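Local coordinates for putative phophotriesterase (Proteus mirabilis, PDB 3RHG), which probably hydrolyses ester bonds with a pair of zinc ions, as a member of the phosphotriesterase family of metal-dependent hydrolases, at residues H25-L30 against K109-L114. Numbering follows the deposited sequence. Where two conformers were deposited one is given.
Sequences HLFNDL and KQVAEL. With ZN (zinc ion), chain B.
Val111 meets Phe27 and Leu26 through its two methyl groups, and this apolar packing is the whole of the contact, burying 102 Å². Val111 CG2 lies 3.6 Å from Phe27 CZ and 3.7 Å from Phe27 CE2, near the ring plane, so the methyl abuts the outer edge of the ring and does not cover a face. Val111 CG1, placed anti to the backbone N (chi1 165°), reaches Leu26 CD2 at 4.2 Å, a looser touch. The backbones stay well apart, 9.2 Å between the CA atoms of Leu26 and Val111.

Metal coordination begins one residue before Leu26, at His25, whose imidazole does not touch the helix. His25 NE2 binds a zinc ion at 2.0 Å and shares it with His23, Glu166 and Asp294; zinc on NE2 and Thr96 OG1, hydrogen-bonded to ND1, together fix the ring's rotation.

Residues 25-30 follow strand 19-24, the first of eight successive parallel strands of the amidohydrolase barrel; helix 105-115, between strands 89-94 and 118-123, also supplies Leu108 to both loop side chains, and helix 74-86 flanks the contact with Val77 on Phe27 and Leu81 on Val111.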
loop_
_atom_site.group_PDB
_atom_site.type_symbol
_atom_site.label_atom_id
_atom_site.label_comp_id
_atom_site.label_asym_id
_atom_site.label_seq_id
_atom_site.Cartn_x
_atom_site.Cartn_y
_atom_site.Cartn_z
ATOM N N HIS A 25 -9.146 -15.551 8.082
ATOM C CA HIS A 25 -8.514 -16.766 8.585
ATOM C C HIS A 25 -7.894 -16.485 9.924
ATOM O O HIS A 25 -6.983 -15.681 10.015
ATOM C CB HIS A 25 -7.495 -17.334 7.585
ATOM C CG HIS A 25 -8.106 -17.578 6.243
ATOM N ND1 HIS A 25 -8.735 -18.759 5.923
ATOM C CD2 HIS A 25 -8.286 -16.753 5.181
ATOM C CE1 HIS A 25 -9.232 -18.679 4.701
ATOM N NE2 HIS A 25 -8.967 -17.473 4.223
ATOM N N LEU A 26 -8.439 -17.101 10.969
ATOM C CA LEU A 26 -7.837 -16.987 12.300
ATOM C C LEU A 26 -6.653 -17.933 12.442
ATOM O O LEU A 26 -5.586 -17.512 12.883
ATOM C CB LEU A 26 -8.856 -17.255 13.414
ATOM C CG LEU A 26 -9.775 -16.058 13.709
ATOM C CD1 LEU A 26 -10.581 -15.689 12.454
ATOM C CD2 LEU A 26 -10.695 -16.331 14.914
ATOM N N PHE A 27 -6.869 -19.199 12.079
ATOM C CA PHE A 27 -5.843 -20.239 12.148
ATOM C C PHE A 27 -5.750 -20.940 10.801
ATOM O O PHE A 27 -6.720 -21.543 10.311
ATOM C CB PHE A 27 -6.149 -21.232 13.276
ATOM C CG PHE A 27 -6.261 -20.572 14.626
ATOM C CD1 PHE A 27 -5.110 -20.193 15.321
ATOM C CD2 PHE A 27 -7.505 -20.302 15.196
ATOM C CE1 PHE A 27 -5.187 -19.556 16.543
ATOM C CE2 PHE A 27 -7.592 -19.662 16.426
ATOM C CZ PHE A 27 -6.434 -19.283 17.103
ATOM N N ASN A 28 -4.584 -20.803 10.180
ATOM C CA ASN A 28 -4.292 -21.450 8.926
ATOM C C ASN A 28 -2.794 -21.682 8.873
ATOM O O ASN A 28 -2.036 -21.067 9.623
ATOM C CB ASN A 28 -4.803 -20.626 7.725
ATOM C CG ASN A 28 -4.057 -19.295 7.544
ATOM O OD1 ASN A 28 -3.745 -18.595 8.511
ATOM N ND2 ASN A 28 -3.770 -18.951 6.298
ATOM N N ASP A 29 -2.364 -22.583 8.006
ATOM C CA ASP A 29 -0.963 -22.973 7.981
ATOM C C ASP A 29 -0.688 -23.263 6.520
ATOM O O ASP A 29 -1.313 -24.157 5.942
ATOM C CB ASP A 29 -0.762 -24.234 8.841
ATOM C CG ASP A 29 0.709 -24.643 8.970
ATOM O OD1 ASP A 29 1.565 -24.084 8.255
ATOM O OD2 ASP A 29 1.009 -25.541 9.784
ATOM N N LEU A 30 0.198 -22.480 5.914
ATOM C CA LEU A 30 0.580 -22.686 4.519
ATOM C C LEU A 30 2.012 -23.203 4.423
ATOM O O LEU A 30 2.711 -22.977 3.424
ATOM C CB LEU A 30 0.422 -21.387 3.731
ATOM C CG LEU A 30 -0.977 -20.784 3.867
ATOM C CD1 LEU A 30 -1.035 -19.416 3.229
ATOM C CD2 LEU A 30 -2.048 -21.716 3.285
ATOM N N LYS A 109 -12.534 -22.604 18.863
ATOM C CA LYS A 109 -13.370 -22.654 20.070
ATOM C C LYS A 109 -12.720 -21.914 21.241
ATOM O O LYS A 109 -13.388 -21.171 21.982
ATOM C CB LYS A 109 -13.653 -24.103 20.468
ATOM C CG LYS A 109 -14.261 -24.262 21.856
ATOM C CD LYS A 109 -14.665 -25.713 22.094
ATOM C CE LYS A 109 -15.529 -25.868 23.345
ATOM N NZ LYS A 109 -14.709 -26.117 24.551
ATOM N N GLN A 110 -11.419 -22.126 21.431
ATOM C CA GLN A 110 -10.697 -21.467 22.516
ATOM C C GLN A 110 -10.803 -19.950 22.395
ATOM O O GLN A 110 -11.013 -19.237 23.387
ATOM C CB GLN A 110 -9.225 -21.897 22.526
ATOM C CG GLN A 110 -8.987 -23.317 23.051
ATOM C CD GLN A 110 -7.642 -23.888 22.616
ATOM O OE1 GLN A 110 -6.629 -23.195 22.617
ATOM N NE2 GLN A 110 -7.637 -25.155 22.238
ATOM N N VAL A 111 -10.639 -19.451 21.178
ATOM C CA VAL A 111 -10.735 -18.007 20.954
ATOM C C VAL A 111 -12.137 -17.469 21.254
ATOM O O VAL A 111 -12.305 -16.405 21.869
ATOM C CB VAL A 111 -10.322 -17.643 19.506
ATOM C CG1 VAL A 111 -10.764 -16.215 19.161
ATOM C CG2 VAL A 111 -8.824 -17.827 19.351
ATOM N N ALA A 112 -13.146 -18.191 20.794
ATOM C CA ALA A 112 -14.518 -17.800 21.057
ATOM C C ALA A 112 -14.752 -17.679 22.565
ATOM O O ALA A 112 -15.349 -16.710 23.052
ATOM C CB ALA A 112 -15.487 -18.806 20.434
ATOM N N GLU A 113 -14.278 -18.675 23.304
ATOM C CA GLU A 113 -14.475 -18.719 24.743
ATOM C C GLU A 113 -13.733 -17.579 25.458
ATOM O O GLU A 113 -14.263 -16.946 26.376
ATOM C CB GLU A 113 -14.013 -20.067 25.275
ATOM C CG GLU A 113 -14.929 -21.205 24.896
ATOM C CD GLU A 113 -14.358 -22.556 25.284
ATOM O OE1 GLU A 113 -13.119 -22.637 25.462
ATOM O OE2 GLU A 113 -15.139 -23.531 25.409
ATOM N N LEU A 114 -12.509 -17.310 25.031
ATOM C CA LEU A 114 -11.690 -16.294 25.697
ATOM C C LEU A 114 -12.130 -14.862 25.378
ATOM O O LEU A 114 -12.014 -13.978 26.220
ATOM C CB LEU A 114 -10.205 -16.481 25.370
ATOM C CG LEU A 114 -9.618 -17.766 25.951
ATOM C CD1 LEU A 114 -8.305 -18.103 25.300
ATOM C CD2 LEU A 114 -9.455 -17.652 27.466
HETATM ZN ZN ZN B . -9.587 -16.746 2.472
#